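Local coordinates for non-toxic crystal protein (Bacillus thuringiensis, PDB 2D42), which is of unknown function and non-toxic, yet closely resembles beta-pore-forming toxins of the aerolysin and epsilon-toxin type in its structure, at residues 35-40 / 91-96; 138-143 / 154-159; 170-175 / 217-222. All coordinates share one frame; numbering follows the deposited sequence.

Contact 1: residues 35-40 / 91-96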
ATOM      1  N   ILE A  35      14.022  10.801 -16.271  1.00 27.23           N
ATOM      2  CA  ILE A  35      13.657   9.397 -16.178  1.00 29.28           C
ATOM      3  C   ILE A  35      12.663   9.443 -15.031  1.00 29.59           C
ATOM      4  O   ILE A  35      12.978   9.966 -13.972  1.00 30.78           O
ATOM      5  CB  ILE A  35      14.860   8.540 -15.753  1.00 31.41           C
ATOM      6  CG1 ILE A  35      15.896   8.508 -16.879  1.00 31.44           C
ATOM      7  CG2 ILE A  35      14.396   7.128 -15.391  1.00 31.30           C
ATOM      8  CD1 ILE A  35      17.219   7.918 -16.464  1.00 34.48           C
ATOM      9  N   ARG A  36      11.460   8.926 -15.228  1.00 29.96           N
ATOM     10  CA  ARG A  36      10.503   8.990 -14.146  1.00 29.24           C
ATOM     11  C   ARG A  36       9.654   7.747 -13.958  1.00 27.10           C
ATOM     12  O   ARG A  36       9.543   6.898 -14.840  1.00 26.08           O
ATOM     13  CB  ARG A  36       9.584  10.208 -14.316  1.00 29.65           C
ATOM     14  CG  ARG A  36       8.494  10.036 -15.349  1.00 32.44           C
ATOM     15  CD  ARG A  36       7.420  11.124 -15.212  1.00 32.41           C
ATOM     16  NE  ARG A  36       7.971  12.467 -15.397  1.00 33.09           N
ATOM     17  CZ  ARG A  36       8.116  13.370 -14.429  1.00 34.41           C
ATOM     18  NH1 ARG A  36       7.748  13.097 -13.183  1.00 33.70           N
ATOM     19  NH2 ARG A  36       8.633  14.559 -14.711  1.00 35.63           N
ATOM     20  N   ILE A  37       9.049   7.682 -12.781  1.00 25.99           N
ATOM     21  CA  ILE A  37       8.175   6.597 -12.383  1.00 25.41           C
ATOM     22  C   ILE A  37       6.838   7.265 -12.139  1.00 23.69           C
ATOM     23  O   ILE A  37       6.764   8.247 -11.399  1.00 23.41           O
ATOM     24  CB  ILE A  37       8.691   5.936 -11.079  1.00 25.25           C
ATOM     25  CG1 ILE A  37       9.864   5.011 -11.413  1.00 26.67           C
ATOM     26  CG2 ILE A  37       7.554   5.197 -10.365  1.00 24.15           C
ATOM     27  CD1 ILE A  37      10.638   4.539 -10.193  1.00 28.26           C
ATOM     28  N   ALA A  38       5.795   6.745 -12.775  1.00 23.55           N
ATOM     29  CA  ALA A  38       4.456   7.306 -12.641  1.00 24.89           C
ATOM     30  C   ALA A  38       3.369   6.240 -12.633  1.00 24.55           C
ATOM     31  O   ALA A  38       3.616   5.081 -12.973  1.00 26.17           O
ATOM     32  CB  ALA A  38       4.196   8.287 -13.791  1.00 24.85           C
ATOM     33  N   GLY A  39       2.160   6.649 -12.260  1.00 24.62           N
ATOM     34  CA  GLY A  39       1.037   5.731 -12.243  1.00 25.31           C
ATOM     35  C   GLY A  39       1.235   4.561 -11.300  1.00 25.70           C
ATOM     36  O   GLY A  39       0.912   3.425 -11.630  1.00 24.64           O
ATOM     37  N   LEU A  40       1.789   4.838 -10.128  1.00 25.21           N
ATOM     38  CA  LEU A  40       2.018   3.801  -9.122  1.00 28.68           C
ATOM     39  C   LEU A  40       0.734   3.037  -8.788  1.00 28.55           C
ATOM     40  O   LEU A  40      -0.290   3.638  -8.462  1.00 25.44           O
ATOM     41  CB  LEU A  40       2.550   4.446  -7.853  1.00 28.60           C
ATOM     42  CG  LEU A  40       3.949   4.128  -7.335  1.00 31.30           C
ATOM     43  CD1 LEU A  40       4.845   3.559  -8.414  1.00 30.18           C
ATOM     44  CD2 LEU A  40       4.509   5.409  -6.753  1.00 28.04           C
ATOM     45  N   ASP A  91      10.292  -6.905  -5.330  1.00 28.68           N
ATOM     46  CA  ASP A  91      10.848  -6.566  -6.635  1.00 28.85           C
ATOM     47  C   ASP A  91      10.298  -5.216  -7.076  1.00 27.91           C
ATOM     48  O   ASP A  91       9.113  -5.088  -7.408  1.00 29.21           O
ATOM     49  CB  ASP A  91      10.507  -7.633  -7.677  1.00 26.93           C
ATOM     50  CG  ASP A  91      11.138  -8.984  -7.356  1.00 30.55           C
ATOM     51  OD1 ASP A  91      12.189  -9.002  -6.679  1.00 30.21           O
ATOM     52  OD2 ASP A  91      10.596 -10.019  -7.793  1.00 28.63           O
ATOM     53  N   GLY A  92      11.162  -4.209  -7.064  1.00 26.38           N
ATOM     54  CA  GLY A  92      10.740  -2.880  -7.454  1.00 26.48           C
ATOM     55  C   GLY A  92      11.660  -2.186  -8.443  1.00 26.59           C
ATOM     56  O   GLY A  92      12.502  -2.808  -9.090  1.00 26.72           O
ATOM     57  N   VAL A  93      11.498  -0.873  -8.546  1.00 27.66           N
ATOM     58  CA  VAL A  93      12.289  -0.077  -9.467  1.00 28.21           C
ATOM     59  C   VAL A  93      12.413   1.336  -8.916  1.00 27.93           C
ATOM     60  O   VAL A  93      11.578   1.763  -8.120  1.00 29.68           O
ATOM     61  CB  VAL A  93      11.619  -0.043 -10.864  1.00 26.88           C
ATOM     62  CG1 VAL A  93      10.220   0.577 -10.765  1.00 25.38           C
ATOM     63  CG2 VAL A  93      12.494   0.741 -11.848  1.00 27.70           C
ATOM     64  N   THR A  94      13.463   2.048  -9.319  1.00 28.31           N
ATOM     65  CA  THR A  94      13.675   3.422  -8.864  1.00 27.64           C
ATOM     66  C   THR A  94      14.507   4.237  -9.846  1.00 28.42           C
ATOM     67  O   THR A  94      15.356   3.699 -10.562  1.00 29.47           O
ATOM     68  CB  THR A  94      14.389   3.469  -7.489  1.00 25.31           C
ATOM     69  OG1 THR A  94      14.489   4.830  -7.047  1.00 27.02           O
ATOM     70  CG2 THR A  94      15.782   2.879  -7.589  1.00 26.10           C
ATOM     71  N   ALA A  95      14.257   5.541  -9.864  1.00 28.41           N
ATOM     72  CA  ALA A  95      14.982   6.455 -10.724  1.00 30.89           C
ATOM     73  C   ALA A  95      15.935   7.253  -9.840  1.00 32.07           C
ATOM     74  O   ALA A  95      16.475   8.283 -10.253  1.00 31.20           O
ATOM     75  CB  ALA A  95      14.011   7.393 -11.440  1.00 29.18           C
ATOM     76  N   GLY A  96      16.132   6.775  -8.614  1.00 31.38           N
ATOM     77  CA  GLY A  96      17.027   7.460  -7.698  1.00 31.97           C
ATOM     78  C   GLY A  96      16.338   8.239  -6.592  1.00 32.48           C
ATOM     79  O   GLY A  96      17.001   8.768  -5.700  1.00 34.67           O
TER

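Contact 2: residues 138-143 / 154-159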
ATOM      1  N   PHE A 138     -15.991   4.296  14.972  1.00 35.02           N
ATOM      2  CA  PHE A 138     -17.184   3.483  15.139  1.00 32.84           C
ATOM      3  C   PHE A 138     -18.181   4.152  16.074  1.00 33.43           C
ATOM      4  O   PHE A 138     -17.872   4.452  17.228  1.00 34.15           O
ATOM      5  CB  PHE A 138     -16.806   2.095  15.661  1.00 30.58           C
ATOM      6  CG  PHE A 138     -15.920   1.322  14.726  1.00 29.18           C
ATOM      7  CD1 PHE A 138     -16.414   0.847  13.518  1.00 29.09           C
ATOM      8  CD2 PHE A 138     -14.580   1.096  15.041  1.00 29.08           C
ATOM      9  CE1 PHE A 138     -15.590   0.158  12.627  1.00 28.16           C
ATOM     10  CE2 PHE A 138     -13.746   0.408  14.161  1.00 27.10           C
ATOM     11  CZ  PHE A 138     -14.252  -0.062  12.950  1.00 28.41           C
ATOM     12  N   ARG A 139     -19.380   4.392  15.552  1.00 31.92           N
ATOM     13  CA  ARG A 139     -20.449   5.020  16.310  1.00 32.82           C
ATOM     14  C   ARG A 139     -21.689   4.148  16.162  1.00 32.67           C
ATOM     15  O   ARG A 139     -22.099   3.830  15.045  1.00 30.32           O
ATOM     16  CB  ARG A 139     -20.752   6.427  15.772  1.00 36.24           C
ATOM     17  CG  ARG A 139     -19.586   7.414  15.814  1.00 42.85           C
ATOM     18  CD  ARG A 139     -20.075   8.833  15.493  1.00 47.90           C
ATOM     19  NE  ARG A 139     -18.991   9.813  15.413  1.00 50.90           N
ATOM     20  CZ  ARG A 139     -18.125   9.893  14.406  1.00 53.36           C
ATOM     21  NH1 ARG A 139     -17.169  10.813  14.416  1.00 54.57           N
ATOM     22  NH2 ARG A 139     -18.217   9.057  13.380  1.00 54.50           N
ATOM     23  N   ASP A 140     -22.273   3.759  17.290  1.00 29.70           N
ATOM     24  CA  ASP A 140     -23.471   2.930  17.288  1.00 32.32           C
ATOM     25  C   ASP A 140     -24.281   3.196  18.541  1.00 30.96           C
ATOM     26  O   ASP A 140     -23.752   3.669  19.550  1.00 31.66           O
ATOM     27  CB  ASP A 140     -23.102   1.441  17.226  1.00 33.52           C
ATOM     28  CG  ASP A 140     -22.544   1.035  15.876  1.00 35.96           C
ATOM     29  OD1 ASP A 140     -23.325   0.962  14.910  1.00 39.52           O
ATOM     30  OD2 ASP A 140     -21.325   0.800  15.774  1.00 37.53           O
ATOM     31  N   SER A 141     -25.570   2.897  18.472  1.00 29.18           N
ATOM     32  CA  SER A 141     -26.438   3.088  19.619  1.00 31.48           C
ATOM     33  C   SER A 141     -27.393   1.919  19.694  1.00 29.88           C
ATOM     34  O   SER A 141     -27.559   1.183  18.725  1.00 32.60           O
ATOM     35  CB  SER A 141     -27.223   4.396  19.501  1.00 31.46           C
ATOM     36  OG  SER A 141     -28.219   4.294  18.499  1.00 37.06           O
ATOM     37  N   GLN A 142     -28.017   1.745  20.848  1.00 29.46           N
ATOM     38  CA  GLN A 142     -28.957   0.651  21.043  1.00 30.39           C
ATOM     39  C   GLN A 142     -29.982   1.013  22.104  1.00 30.55           C
ATOM     40  O   GLN A 142     -29.625   1.371  23.229  1.00 30.46           O
ATOM     41  CB  GLN A 142     -28.216  -0.612  21.481  1.00 30.55           C
ATOM     42  CG  GLN A 142     -29.132  -1.759  21.911  1.00 32.67           C
ATOM     43  CD  GLN A 142     -29.852  -2.396  20.748  1.00 34.03           C
ATOM     44  OE1 GLN A 142     -29.224  -2.956  19.852  1.00 35.50           O
ATOM     45  NE2 GLN A 142     -31.177  -2.311  20.747  1.00 35.22           N
ATOM     46  N   THR A 143     -31.255   0.909  21.746  1.00 30.51           N
ATOM     47  CA  THR A 143     -32.324   1.212  22.676  1.00 30.95           C
ATOM     48  C   THR A 143     -32.743  -0.090  23.326  1.00 30.35           C
ATOM     49  O   THR A 143     -32.753  -1.138  22.684  1.00 30.00           O
ATOM     50  CB  THR A 143     -33.517   1.843  21.951  1.00 33.27           C
ATOM     51  OG1 THR A 143     -33.061   2.984  21.216  1.00 35.26           O
ATOM     52  CG2 THR A 143     -34.570   2.291  22.954  1.00 32.44           C
ATOM     53  N   GLY A 154     -24.716  -3.232  28.359  1.00 23.09           N
ATOM     54  CA  GLY A 154     -24.443  -3.154  26.939  1.00 23.87           C
ATOM     55  C   GLY A 154     -22.953  -3.249  26.651  1.00 23.22           C
ATOM     56  O   GLY A 154     -22.169  -2.444  27.146  1.00 21.81           O
ATOM     57  N   VAL A 155     -22.575  -4.230  25.836  1.00 22.66           N
ATOM     58  CA  VAL A 155     -21.179  -4.457  25.463  1.00 22.96           C
ATOM     59  C   VAL A 155     -21.020  -4.150  23.977  1.00 23.36           C
ATOM     60  O   VAL A 155     -21.736  -4.707  23.143  1.00 24.60           O
ATOM     61  CB  VAL A 155     -20.764  -5.936  25.727  1.00 23.89           C
ATOM     62  CG1 VAL A 155     -19.370  -6.196  25.191  1.00 19.82           C
ATOM     63  CG2 VAL A 155     -20.809  -6.228  27.231  1.00 22.82           C
ATOM     64  N   TYR A 156     -20.096  -3.244  23.673  1.00 22.39           N
ATOM     65  CA  TYR A 156     -19.796  -2.806  22.304  1.00 23.82           C
ATOM     66  C   TYR A 156     -18.596  -3.606  21.813  1.00 21.41           C
ATOM     67  O   TYR A 156     -17.501  -3.510  22.377  1.00 23.31           O
ATOM     68  CB  TYR A 156     -19.476  -1.301  22.314  1.00 23.45           C
ATOM     69  CG  TYR A 156     -19.465  -0.627  20.957  1.00 27.48           C
ATOM     70  CD1 TYR A 156     -20.351  -1.014  19.946  1.00 29.17           C
ATOM     71  CD2 TYR A 156     -18.611   0.445  20.705  1.00 28.06           C
ATOM     72  CE1 TYR A 156     -20.381  -0.339  18.713  1.00 28.90           C
ATOM     73  CE2 TYR A 156     -18.634   1.126  19.486  1.00 29.17           C
ATOM     74  CZ  TYR A 156     -19.521   0.736  18.498  1.00 30.71           C
ATOM     75  OH  TYR A 156     -19.581   1.452  17.316  1.00 31.15           O
ATOM     76  N   THR A 157     -18.817  -4.414  20.780  1.00 22.38           N
ATOM     77  CA  THR A 157     -17.782  -5.273  20.219  1.00 22.09           C
ATOM     78  C   THR A 157     -17.401  -4.948  18.786  1.00 25.60           C
ATOM     79  O   THR A 157     -18.260  -4.650  17.949  1.00 24.96           O
ATOM     80  CB  THR A 157     -18.235  -6.749  20.257  1.00 23.57           C
ATOM     81  OG1 THR A 157     -18.431  -7.140  21.616  1.00 25.58           O
ATOM     82  CG2 THR A 157     -17.199  -7.661  19.610  1.00 24.26           C
ATOM     83  N   LEU A 158     -16.103  -5.006  18.511  1.00 25.24           N
ATOM     84  CA  LEU A 158     -15.598  -4.766  17.172  1.00 25.52           C
ATOM     85  C   LEU A 158     -15.050  -6.063  16.609  1.00 25.88           C
ATOM     86  O   LEU A 158     -14.265  -6.759  17.261  1.00 24.45           O
ATOM     87  CB  LEU A 158     -14.473  -3.728  17.169  1.00 25.63           C
ATOM     88  CG  LEU A 158     -13.715  -3.607  15.835  1.00 27.68           C
ATOM     89  CD1 LEU A 158     -14.640  -3.042  14.766  1.00 29.79           C
ATOM     90  CD2 LEU A 158     -12.495  -2.715  15.997  1.00 27.69           C
ATOM     91  N   GLU A 159     -15.476  -6.395  15.398  1.00 25.32           N
ATOM     92  CA  GLU A 159     -14.975  -7.581  14.734  1.00 25.56           C
ATOM     93  C   GLU A 159     -13.800  -7.078  13.896  1.00 25.95           C
ATOM     94  O   GLU A 159     -13.989  -6.323  12.939  1.00 24.07           O
ATOM     95  CB  GLU A 159     -16.052  -8.179  13.843  1.00 25.63           C
ATOM     96  CG  GLU A 159     -15.666  -9.477  13.202  1.00 30.13           C
ATOM     97  CD  GLU A 159     -16.861 -10.147  12.567  1.00 35.02           C
ATOM     98  OE1 GLU A 159     -17.177  -9.828  11.401  1.00 35.94           O
ATOM     99  OE2 GLU A 159     -17.499 -10.978  13.253  1.00 36.35           O
TER

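Contact 3: residues 170-175 / 217-222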
ATOM      1  N   GLU A 170       2.826  -2.115  -9.846  1.00 27.57           N
ATOM      2  CA  GLU A 170       2.901  -1.630 -11.218  1.00 27.04           C
ATOM      3  C   GLU A 170       3.146  -0.135 -11.299  1.00 27.61           C
ATOM      4  O   GLU A 170       2.842   0.598 -10.369  1.00 26.00           O
ATOM      5  CB  GLU A 170       1.600  -1.963 -11.955  1.00 28.46           C
ATOM      6  CG  GLU A 170       1.394  -3.452 -12.181  1.00 34.40           C
ATOM      7  CD  GLU A 170       0.004  -3.782 -12.692  1.00 37.42           C
ATOM      8  OE1 GLU A 170      -0.214  -4.935 -13.106  1.00 42.15           O
ATOM      9  OE2 GLU A 170      -0.872  -2.897 -12.673  1.00 40.77           O
ATOM     10  N   CYS A 171       3.714   0.302 -12.421  1.00 27.63           N
ATOM     11  CA  CYS A 171       3.965   1.715 -12.663  1.00 26.90           C
ATOM     12  C   CYS A 171       4.454   1.894 -14.092  1.00 27.05           C
ATOM     13  O   CYS A 171       4.806   0.923 -14.767  1.00 29.17           O
ATOM     14  CB  CYS A 171       4.998   2.277 -11.672  1.00 26.26           C
ATOM     15  SG  CYS A 171       6.711   1.658 -11.817  1.00 25.71           S
ATOM     16  N   VAL A 172       4.435   3.134 -14.559  1.00 25.63           N
ATOM     17  CA  VAL A 172       4.897   3.451 -15.898  1.00 25.04           C
ATOM     18  C   VAL A 172       6.269   4.110 -15.773  1.00 24.35           C
ATOM     19  O   VAL A 172       6.481   4.978 -14.919  1.00 22.22           O
ATOM     20  CB  VAL A 172       3.941   4.429 -16.608  1.00 27.54           C
ATOM     21  CG1 VAL A 172       4.519   4.829 -17.962  1.00 27.61           C
ATOM     22  CG2 VAL A 172       2.567   3.784 -16.775  1.00 24.98           C
ATOM     23  N   VAL A 173       7.199   3.681 -16.615  1.00 22.28           N
ATOM     24  CA  VAL A 173       8.542   4.238 -16.613  1.00 23.84           C
ATOM     25  C   VAL A 173       8.772   4.898 -17.965  1.00 26.28           C
ATOM     26  O   VAL A 173       8.515   4.294 -19.008  1.00 26.02           O
ATOM     27  CB  VAL A 173       9.584   3.132 -16.374  1.00 24.65           C
ATOM     28  CG1 VAL A 173      10.987   3.647 -16.646  1.00 21.86           C
ATOM     29  CG2 VAL A 173       9.468   2.638 -14.935  1.00 23.17           C
ATOM     30  N   SER A 174       9.248   6.139 -17.939  1.00 26.41           N
ATOM     31  CA  SER A 174       9.492   6.886 -19.166  1.00 29.05           C
ATOM     32  C   SER A 174      10.490   8.018 -18.921  1.00 28.28           C
ATOM     33  O   SER A 174      10.994   8.180 -17.815  1.00 28.26           O
ATOM     34  CB  SER A 174       8.171   7.469 -19.684  1.00 26.64           C
ATOM     35  OG  SER A 174       7.584   8.308 -18.701  1.00 27.07           O
ATOM     36  N   GLY A 175      10.768   8.804 -19.959  1.00 28.79           N
ATOM     37  CA  GLY A 175      11.703   9.901 -19.810  1.00 27.21           C
ATOM     38  C   GLY A 175      12.993   9.658 -20.568  1.00 28.82           C
ATOM     39  O   GLY A 175      13.157   8.623 -21.220  1.00 29.38           O
ATOM     40  N   GLN A 217       3.269   4.013 -27.195  1.00 48.96           N
ATOM     41  CA  GLN A 217       2.996   4.961 -26.119  1.00 47.67           C
ATOM     42  C   GLN A 217       4.260   5.581 -25.529  1.00 45.93           C
ATOM     43  O   GLN A 217       4.194   6.350 -24.567  1.00 45.87           O
ATOM     44  CB  GLN A 217       2.194   4.270 -25.013  1.00 50.22           C
ATOM     45  CG  GLN A 217       0.942   3.565 -25.509  1.00 52.71           C
ATOM     46  CD  GLN A 217       0.150   2.925 -24.384  1.00 54.62           C
ATOM     47  OE1 GLN A 217      -0.464   3.615 -23.569  1.00 55.55           O
ATOM     48  NE2 GLN A 217       0.168   1.596 -24.329  1.00 55.73           N
ATOM     49  N   ASN A 218       5.406   5.232 -26.103  1.00 43.00           N
ATOM     50  CA  ASN A 218       6.688   5.759 -25.656  1.00 40.70           C
ATOM     51  C   ASN A 218       6.882   5.579 -24.151  1.00 37.38           C
ATOM     52  O   ASN A 218       7.253   6.509 -23.435  1.00 34.52           O
ATOM     53  CB  ASN A 218       6.781   7.239 -26.030  1.00 41.15           C
ATOM     54  CG  ASN A 218       8.113   7.840 -25.677  1.00 42.16           C
ATOM     55  OD1 ASN A 218       9.159   7.268 -25.977  1.00 43.49           O
ATOM     56  ND2 ASN A 218       8.088   9.001 -25.034  1.00 42.36           N
ATOM     57  N   ARG A 219       6.646   4.365 -23.677  1.00 36.31           N
ATOM     58  CA  ARG A 219       6.773   4.087 -22.258  1.00 35.27           C
ATOM     59  C   ARG A 219       7.041   2.616 -22.022  1.00 34.70           C
ATOM     60  O   ARG A 219       6.877   1.780 -22.918  1.00 34.93           O
ATOM     61  CB  ARG A 219       5.480   4.476 -21.539  1.00 35.20           C
ATOM     62  CG  ARG A 219       4.286   3.652 -22.012  1.00 35.99           C
ATOM     63  CD  ARG A 219       2.979   4.147 -21.433  1.00 35.71           C
ATOM     64  NE  ARG A 219       2.701   5.535 -21.786  1.00 35.51           N
ATOM     65  CZ  ARG A 219       1.524   6.118 -21.595  1.00 36.82           C
ATOM     66  NH1 ARG A 219       0.534   5.422 -21.062  1.00 35.31           N
ATOM     67  NH2 ARG A 219       1.331   7.388 -21.934  1.00 36.46           N
ATOM     68  N   ALA A 220       7.465   2.312 -20.804  1.00 32.76           N
ATOM     69  CA  ALA A 220       7.730   0.940 -20.414  1.00 32.67           C
ATOM     70  C   ALA A 220       6.834   0.671 -19.215  1.00 31.26           C
ATOM     71  O   ALA A 220       6.696   1.519 -18.337  1.00 30.44           O
ATOM     72  CB  ALA A 220       9.191   0.771 -20.036  1.00 29.17           C
ATOM     73  N   TYR A 221       6.201  -0.495 -19.188  1.00 31.77           N
ATOM     74  CA  TYR A 221       5.334  -0.836 -18.074  1.00 30.93           C
ATOM     75  C   TYR A 221       6.093  -1.786 -17.156  1.00 30.37           C
ATOM     76  O   TYR A 221       6.567  -2.838 -17.587  1.00 31.72           O
ATOM     77  CB  TYR A 221       4.042  -1.494 -18.571  1.00 33.53           C
ATOM     78  CG  TYR A 221       3.065  -0.532 -19.216  1.00 34.18           C
ATOM     79  CD1 TYR A 221       3.110  -0.259 -20.583  1.00 36.09           C
ATOM     80  CD2 TYR A 221       2.094   0.113 -18.448  1.00 36.28           C
ATOM     81  CE1 TYR A 221       2.200   0.641 -21.179  1.00 38.35           C
ATOM     82  CE2 TYR A 221       1.189   1.011 -19.026  1.00 37.89           C
ATOM     83  CZ  TYR A 221       1.244   1.271 -20.390  1.00 38.83           C
ATOM     84  OH  TYR A 221       0.339   2.157 -20.948  1.00 39.65           O
ATOM     85  N   PHE A 222       6.229  -1.403 -15.895  1.00 28.63           N
ATOM     86  CA  PHE A 222       6.944  -2.239 -14.937  1.00 27.69           C
ATOM     87  C   PHE A 222       5.984  -3.080 -14.108  1.00 26.20           C
ATOM     88  O   PHE A 222       4.928  -2.607 -13.691  1.00 25.80           O
ATOM     89  CB  PHE A 222       7.785  -1.375 -13.986  1.00 26.85           C
ATOM     90  CG  PHE A 222       8.423  -2.153 -12.863  1.00 26.74           C
ATOM     91  CD1 PHE A 222       9.541  -2.947 -13.092  1.00 27.54           C
ATOM     92  CD2 PHE A 222       7.869  -2.131 -11.583  1.00 28.17           C
ATOM     93  CE1 PHE A 222      10.102  -3.716 -12.059  1.00 28.42           C
ATOM     94  CE2 PHE A 222       8.417  -2.889 -10.550  1.00 25.52           C
ATOM     95  CZ  PHE A 222       9.534  -3.685 -10.786  1.00 27.07           C
TER
HETATM   96  O   HOH W   1       9.986   7.512 -22.520  1.00 38.51           O

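Contact 1: residues 35-40 / 91-96
Ile-35 and Ile-37 face Val-93 and Ala-95 where the two chain directions, taken from CA to CA over 35 to 37 and 93 to 95, stand 137° apart, and the two backbones do not pair. The contact is therefore side-chain packing between two strands, one running through Arg-36 to Ala-38, the other through Gly-92 to Thr-94, and the residues beside them. Its central group is the side chain of Ile-37. Ile-37 CG1 lies anti to the carbonyl carbon (chi1 -78°), and CD1 carries the chain on in extended form toward 93-95. There the methyl meets backbone more than side chain. Ile-37 CD1 is 3.5 Å from Thr-94 CA, tighter than a usual van der Waals contact. Ile-37 CD1 is also 3.6 Å from Val-93 O and lies close to Ala-95 N, so it rests against consecutive peptide groups. Val-93 adds one branch, with its CG1 4.0 Å from Ile-37 CD1. A second, smaller patch forms at the other end. Ala-95 CB sits 3.8 Å from Ile-35 O and 4.0 Å from Ile-35 CG2, so the small methyl packs on both the carbonyl and the branch methyl of one residue. Thr-94 points its CB away from 35-40. Thr-94 OG1 accepts from Gly-96 N at 3.0 Å, an ST turn. The whole contact is mostly apolar and partly buried. Helix 5-19 covers one side, with Leu-5 against Ile-35, Val-93 and Ala-95. Cys-171 of strand 150-185 touches Ile-37 and Val-93. Strand 36-43 is backbone-bonded to 150-185, and strand 71-94 to strand 2-4, so this is packing between two parts of one large mixed sheet, not pairing.

Contact 2: residues 138-143 / 154-159
Phe-138 and Asp-140 point toward Tyr-156 and Leu-158 across two strands whose N-to-C directions are 150° apart. The axes come no closer than 9.5 Å, so the strands meet through side chains and are not paired. The tight part lies around the two rings. Leu-158 CD1 sits over one face of the Phe-138 ring, 3.8 Å from the ring centre, a CH-pi contact. It is shifted toward the rim, and Leu-158 CD1 to Phe-138 CZ is 3.5 Å. The two side chains cross at about a right angle. Tyr-156 CG is anti to the backbone N (chi1 -166°), and the ring reaches across to strand 138-143. Tyr-156 OH lies 3.3 Å from Phe-138 CB. The hydrogen bond from Tyr-156 OH to Asp-140 OD2 is modelled at 2.4 Å, so short that its length is doubtful. OD2 meets the ring at its edge, in plane, while the carboxylate is turned 66° from the ring. The same OD2 also bonds to Thr-236 OG1. The other side is loose. Arg-139 and Ser-141 point away from 154-159 and are exposed. Gln-142 NE2 gives a hydrogen bond of 2.8 Å to Thr-143 O, the next residue of its own strand. Phe-77 of strand 71-94 stacks on Tyr-156, and Tyr-81 touches both Phe-138 and Leu-158. Leu-58 of strand 54-65 packs on Tyr-156 and Leu-158. Segment 138-143 is backbone-bonded to strand 71-94, and 154-159 to strands 54-65 and 219-244, so the contact packs two beta layers face to face.

Contact 3: residues 170-175 / 217-222
Val-173 N donates to Ala-220 O over 2.8 Å in a nearly straight bond, 173° at the hydrogen. Ala-220 N returns the bond to Val-173 O at 2.9 Å, so these two residues form a hydrogen-bonded antiparallel pair. Cys-171 and Phe-222 form the next such pair. Phe-222 N to Cys-171 O is 3.0 Å, while the bond from Cys-171 N to Phe-222 O is weak. Between them, Val-172 and Tyr-221 make a non-hydrogen-bonded pair. Their side chains lie side by side and point the same way, with Val-172 CG2 3.8 Å from Tyr-221 CE2. The other branch, Val-172 CG1, packs 3.7 Å from Arg-219 CB. Arg-219 NH1 donates to Tyr-221 OH at 3.3 Å. The opposite face is buried. There Cys-171 SG lies 3.9 Å from Phe-222 CB and approaches the ring obliquely, a sulfur-aromatic contact. Phe-211 covers Val-173, Ala-220 and Phe-222 on this face. At the end of the pair a water accepts from Gly-175 N and donates to Asn-218 O, linking the strands where direct pairing stops. Glu-170 OE1 forms a salt bridge with Arg-43. The arrangement is antiparallel beta-sheet pairing. On its other edge, strand 219-244 pairs with strand 211-214, where Asn-218 and Arg-219 both face Ser-214 in a G1 beta bulge.

Contacts 1 and 3 are neighbours, with centres about 9 Å apart, and contact 2 lies far off on the opposite side of the chain's centre. Its centre is about 44 Å from that of contact 1 and 48 Å from that of contact 3. Along the chain the three follow in series, each closing before the next opens. All reach one large, mixed sheet, and strand 150-185 serves both contacts 2 and 3. Ala-38 O and Val-172 N, 2.6 Å apart, probably bond contact 1 to contact 3. Such long strands spanning distant parts fit the elongated shape of aerolysin-type toxins.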